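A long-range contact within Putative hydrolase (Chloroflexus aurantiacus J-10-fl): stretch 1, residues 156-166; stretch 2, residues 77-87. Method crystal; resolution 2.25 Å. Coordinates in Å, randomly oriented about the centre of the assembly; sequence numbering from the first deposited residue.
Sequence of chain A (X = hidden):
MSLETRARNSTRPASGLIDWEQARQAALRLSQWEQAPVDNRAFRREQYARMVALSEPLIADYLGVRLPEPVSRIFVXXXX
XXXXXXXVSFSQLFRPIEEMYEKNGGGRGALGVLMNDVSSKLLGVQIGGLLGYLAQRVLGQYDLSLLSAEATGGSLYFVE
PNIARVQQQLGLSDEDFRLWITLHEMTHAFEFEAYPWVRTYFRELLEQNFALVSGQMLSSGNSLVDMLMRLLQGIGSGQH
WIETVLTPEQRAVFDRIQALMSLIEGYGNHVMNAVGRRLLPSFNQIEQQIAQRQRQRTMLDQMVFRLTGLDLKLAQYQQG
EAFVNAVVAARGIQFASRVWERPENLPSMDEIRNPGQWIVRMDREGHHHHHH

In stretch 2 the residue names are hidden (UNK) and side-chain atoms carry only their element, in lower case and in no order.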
# COMPACT_ATOMS: atom_id res chain seq x y z
N LEU A 156 5.79 -11.23 4.96
CA LEU A 156 5.79 -9.78 5.01
C LEU A 156 7.22 -9.32 5.25
O LEU A 156 7.99 -10.02 5.91
CB LEU A 156 4.89 -9.27 6.14
CG LEU A 156 3.38 -9.33 5.92
CD1 LEU A 156 2.67 -8.92 7.20
CD2 LEU A 156 2.97 -8.39 4.79
N TYR A 157 7.59 -8.17 4.70
CA TYR A 157 8.93 -7.63 4.93
C TYR A 157 8.81 -6.23 5.49
O TYR A 157 7.80 -5.56 5.31
CB TYR A 157 9.79 -7.63 3.65
CG TYR A 157 9.32 -6.73 2.51
CD1 TYR A 157 9.40 -5.33 2.60
CD2 TYR A 157 8.83 -7.28 1.31
CE1 TYR A 157 9.01 -4.51 1.54
CE2 TYR A 157 8.43 -6.46 0.24
CZ TYR A 157 8.52 -5.08 0.36
OH TYR A 157 8.11 -4.27 -0.67
N PHE A 158 9.84 -5.82 6.21
CA PHE A 158 9.88 -4.51 6.83
C PHE A 158 11.26 -3.94 6.53
O PHE A 158 12.26 -4.62 6.72
CB PHE A 158 9.67 -4.63 8.34
CG PHE A 158 8.41 -5.37 8.72
CD1 PHE A 158 8.36 -6.76 8.72
CD2 PHE A 158 7.25 -4.67 9.04
CE1 PHE A 158 7.18 -7.44 9.02
CE2 PHE A 158 6.05 -5.34 9.35
CZ PHE A 158 6.02 -6.73 9.34
N VAL A 159 11.30 -2.72 6.02
CA VAL A 159 12.59 -2.08 5.82
C VAL A 159 13.03 -1.33 7.07
O VAL A 159 12.89 -0.13 7.16
CB VAL A 159 12.57 -1.13 4.61
CG1 VAL A 159 13.98 -0.74 4.20
CG2 VAL A 159 11.82 -1.76 3.45
N GLU A 160 13.44 -2.08 8.09
CA GLU A 160 13.73 -1.61 9.44
C GLU A 160 14.53 -0.32 9.41
O GLU A 160 14.28 0.54 10.29
CB GLU A 160 14.47 -2.68 10.24
CG GLU A 160 13.96 -2.86 11.66
CD GLU A 160 14.50 -1.80 12.61
OE1 GLU A 160 15.68 -1.42 12.45
OE2 GLU A 160 13.75 -1.36 13.50
N PRO A 161 15.53 -0.14 8.56
CA PRO A 161 16.32 1.09 8.59
C PRO A 161 15.47 2.35 8.46
O PRO A 161 15.66 3.30 9.23
CB PRO A 161 17.29 0.91 7.43
CG PRO A 161 17.51 -0.58 7.40
CD PRO A 161 16.10 -1.12 7.61
N ASN A 162 14.55 2.36 7.51
CA ASN A 162 13.69 3.52 7.31
C ASN A 162 12.66 3.62 8.43
O ASN A 162 12.26 4.71 8.83
CB ASN A 162 12.99 3.46 5.94
CG ASN A 162 13.97 3.37 4.79
OD1 ASN A 162 15.18 3.50 4.99
ND2 ASN A 162 13.46 3.14 3.58
N ILE A 163 12.22 2.47 8.92
CA ILE A 163 11.27 2.41 10.02
C ILE A 163 11.91 3.04 11.27
O ILE A 163 11.29 3.84 11.97
CB ILE A 163 10.85 0.94 10.34
CG1 ILE A 163 10.14 0.33 9.13
CG2 ILE A 163 9.95 0.89 11.57
CD1 ILE A 163 9.68 -1.10 9.31
N ALA A 164 13.17 2.68 11.53
CA ALA A 164 13.92 3.20 12.67
C ALA A 164 14.13 4.71 12.55
O ALA A 164 14.03 5.44 13.53
CB ALA A 164 15.26 2.48 12.78
N ARG A 165 14.42 5.18 11.34
CA ARG A 165 14.64 6.60 11.12
C ARG A 165 13.38 7.43 11.31
O ARG A 165 13.45 8.55 11.80
CB ARG A 165 15.22 6.83 9.73
CG ARG A 165 16.67 6.46 9.64
CD ARG A 165 17.15 6.31 8.21
NE ARG A 165 18.58 6.03 8.18
CZ ARG A 165 19.15 4.97 8.77
NH1 ARG A 165 18.41 4.09 9.43
NH2 ARG A 165 20.47 4.82 8.71
N VAL A 166 12.22 6.89 10.92
CA VAL A 166 10.98 7.62 11.09
C VAL A 166 10.61 7.66 12.57
O VAL A 166 10.27 8.71 13.10
CB VAL A 166 9.81 6.98 10.30
CG1 VAL A 166 8.52 7.72 10.59
CG2 VAL A 166 10.09 7.02 8.80
N UNK A 77 14.33 -6.08 5.85
CA UNK A 77 15.17 -5.61 4.74
C UNK A 77 15.94 -4.34 5.06
O UNK A 77 15.54 -3.54 5.91
c UNK A 77 12.79 -8.61 1.20
c UNK A 77 14.31 -5.28 3.50
c UNK A 77 12.87 -6.26 1.69
c UNK A 77 14.21 -7.77 2.98
c UNK A 77 12.36 -7.31 0.94
c UNK A 77 13.72 -8.84 2.23
c UNK A 77 13.79 -6.47 2.72
N UNK A 78 17.05 -4.15 4.35
CA UNK A 78 17.82 -2.92 4.43
C UNK A 78 17.42 -2.37 3.05
O UNK A 78 16.64 -3.01 2.34
c UNK A 78 19.33 -3.16 4.49
o UNK A 78 20.60 -2.85 2.50
o UNK A 78 19.63 -4.78 2.80
c UNK A 78 19.89 -3.63 3.18
N UNK A 79 17.94 -1.21 2.66
CA UNK A 79 17.57 -0.62 1.37
C UNK A 79 18.04 -1.42 0.16
O UNK A 79 17.37 -1.45 -0.86
n UNK A 79 17.54 3.92 3.40
c UNK A 79 18.11 5.04 3.83
c UNK A 79 17.46 1.73 2.33
n UNK A 79 17.58 5.70 4.84
c UNK A 79 18.05 3.11 2.30
c UNK A 79 18.08 0.82 1.29
n UNK A 79 19.22 5.47 3.25
N UNK A 80 19.19 -2.07 0.29
CA UNK A 80 19.72 -2.86 -0.81
C UNK A 80 18.83 -4.08 -1.06
O UNK A 80 18.51 -4.42 -2.20
n UNK A 80 23.89 -4.99 -2.46
n UNK A 80 23.06 -7.14 -2.30
c UNK A 80 21.79 -4.10 -1.62
c UNK A 80 23.81 -6.24 -2.92
c UNK A 80 23.20 -4.49 -1.27
c UNK A 80 21.15 -3.30 -0.50
n UNK A 80 24.47 -6.57 -4.02
N UNK A 81 18.45 -4.75 0.02
CA UNK A 81 17.59 -5.93 -0.11
C UNK A 81 16.22 -5.53 -0.64
O UNK A 81 15.62 -6.25 -1.42
o UNK A 81 19.20 -8.89 3.34
c UNK A 81 17.47 -6.65 1.23
c UNK A 81 18.69 -7.77 3.12
c UNK A 81 18.79 -7.19 1.73
o UNK A 81 18.10 -7.10 4.00
N UNK A 82 15.73 -4.37 -0.22
CA UNK A 82 14.43 -3.94 -0.71
C UNK A 82 14.51 -3.80 -2.24
O UNK A 82 13.60 -4.22 -2.95
c UNK A 82 10.45 -0.31 -2.79
c UNK A 82 11.04 -1.14 -1.83
c UNK A 82 11.28 0.46 -3.57
c UNK A 82 14.01 -2.61 -0.08
c UNK A 82 12.44 -1.21 -1.64
c UNK A 82 12.69 0.42 -3.40
c UNK A 82 13.27 -0.41 -2.44
c UNK A 82 11.45 -2.60 -0.19
n UNK A 82 10.46 -2.00 -0.93
c UNK A 82 12.68 -2.15 -0.58
N UNK A 83 15.60 -3.22 -2.72
CA UNK A 83 15.83 -3.01 -4.15
C UNK A 83 15.99 -4.30 -4.95
O UNK A 83 15.35 -4.47 -5.98
c UNK A 83 16.00 -0.03 -5.26
c UNK A 83 16.93 -0.62 -4.19
c UNK A 83 17.07 -2.13 -4.37
c UNK A 83 18.32 0.01 -4.29
N UNK A 84 16.86 -5.18 -4.48
CA UNK A 84 17.11 -6.46 -5.15
C UNK A 84 15.83 -7.27 -5.30
O UNK A 84 15.65 -8.00 -6.28
c UNK A 84 18.13 -7.30 -4.37
o UNK A 84 21.20 -5.71 -5.69
o UNK A 84 19.72 -7.05 -6.63
c UNK A 84 19.54 -6.71 -4.26
c UNK A 84 20.20 -6.47 -5.62
N UNK A 85 14.95 -7.14 -4.32
CA UNK A 85 13.70 -7.88 -4.31
C UNK A 85 12.55 -7.25 -5.10
O UNK A 85 11.59 -7.93 -5.44
c UNK A 85 13.25 -8.09 -2.86
N UNK A 86 12.67 -5.97 -5.40
CA UNK A 86 11.61 -5.23 -6.08
C UNK A 86 11.93 -4.67 -7.46
O UNK A 86 11.03 -4.24 -8.17
c UNK A 86 11.18 -4.04 -5.21
c UNK A 86 10.34 -4.45 -4.02
n UNK A 86 10.96 -4.54 -2.85
o UNK A 86 9.14 -4.70 -4.16
N UNK A 87 13.20 -4.67 -7.85
CA UNK A 87 13.55 -4.09 -9.13
C UNK A 87 12.94 -4.76 -10.36
O UNK A 87 12.57 -4.07 -11.31
c UNK A 87 15.72 -5.33 -9.31
c UNK A 87 15.39 -3.16 -10.56
c UNK A 87 16.81 -2.67 -10.64
c UNK A 87 15.08 -3.97 -9.30

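Position 77 has seven side-chain carbons: one carbon, then a six-membered ring with no heteroatom. The ring lies against Tyr157 as an offset stack, with centroids 4.7 Å apart and planes at 21°. A ring with no hydroxyl is phenylalanine, Phe77. Tyr157 CG lies 3.5 Å from Phe77 CE1, and Tyr157 CB sits over the face of the Phe77 ring. The backbone joins in: Phe77 N donates to Phe158 O at 2.7 Å, nearly straight.

Position 78 has two carbons, the second carrying two oxygens. Its CA and CB lie near Pro161. That short carboxylate is aspartate, Asp78. Its CB points away from stretch 1, and the side chain caps the helix that follows. Asp78 OD2 accepts from the N of position 80 at 2.7 Å. Asp78 CA meets Pro161 CG at 3.8 Å.

Position 79 has three carbons, a nitrogen, then a carbon bearing two more nitrogens. The guanidinium meets the Asn162 side chain and lies near Arg165. This group marks arginine, Arg79. Its end comes nearer to stretch 1 than its CB direction suggests. Arg79 NE donates to Asn162 OD1 at 2.9 Å, and Arg79 NH2 reaches the same oxygen at 3.3 Å. Arg165 is close by, with its NE 3.5 Å from Arg79 NH2, a pairing of like charges.

Position 80 has the same atom pattern. It is out of reach of stretch 1. It is Arg80.

Position 81 has three carbons, the third carrying two oxygens. It makes no contact with stretch 1. It is Glu81.

Position 82 has one carbon and a fused ring pair of eight carbons and one nitrogen. The ring system touches Tyr157 and Val159. Only tryptophan fits, Trp82. Its CD1 lies 3.8 Å from Val159 CG2 and 3.5 Å from Tyr157 CE1.

Position 83 has four carbons, forked at the second, and makes no contact with stretch 1: Leu83. Position 84 has three carbons ending in two oxygens, again with no contact: Glu84. Position 85 has a single carbon, which makes no contact either: Ala85.

Position 86 has two carbons, the second with one oxygen and one nitrogen. The side chain lies near the Tyr157 hydroxyl. It is Asn86. Its ND2 donates to Trp82 O at 2.7 Å and lies 3.6 Å from Tyr157 OH.

Position 87 has four carbons, forked at the first, with one arm two carbons long. It is out of reach. It is Ile87.

The contact buries 501 Å² in all. Tyr157 packs on Phe77 and also meets Trp82, while Val159 touches both. The bond from Phe77 N to Phe158 O ties the backbones together just before the stretch 2 helix. Further along, Arg79 extends to Asn162 and anchors the start of that helix to the helix of stretch 1.

Stretch 2 77-87: FDRREWLEANI
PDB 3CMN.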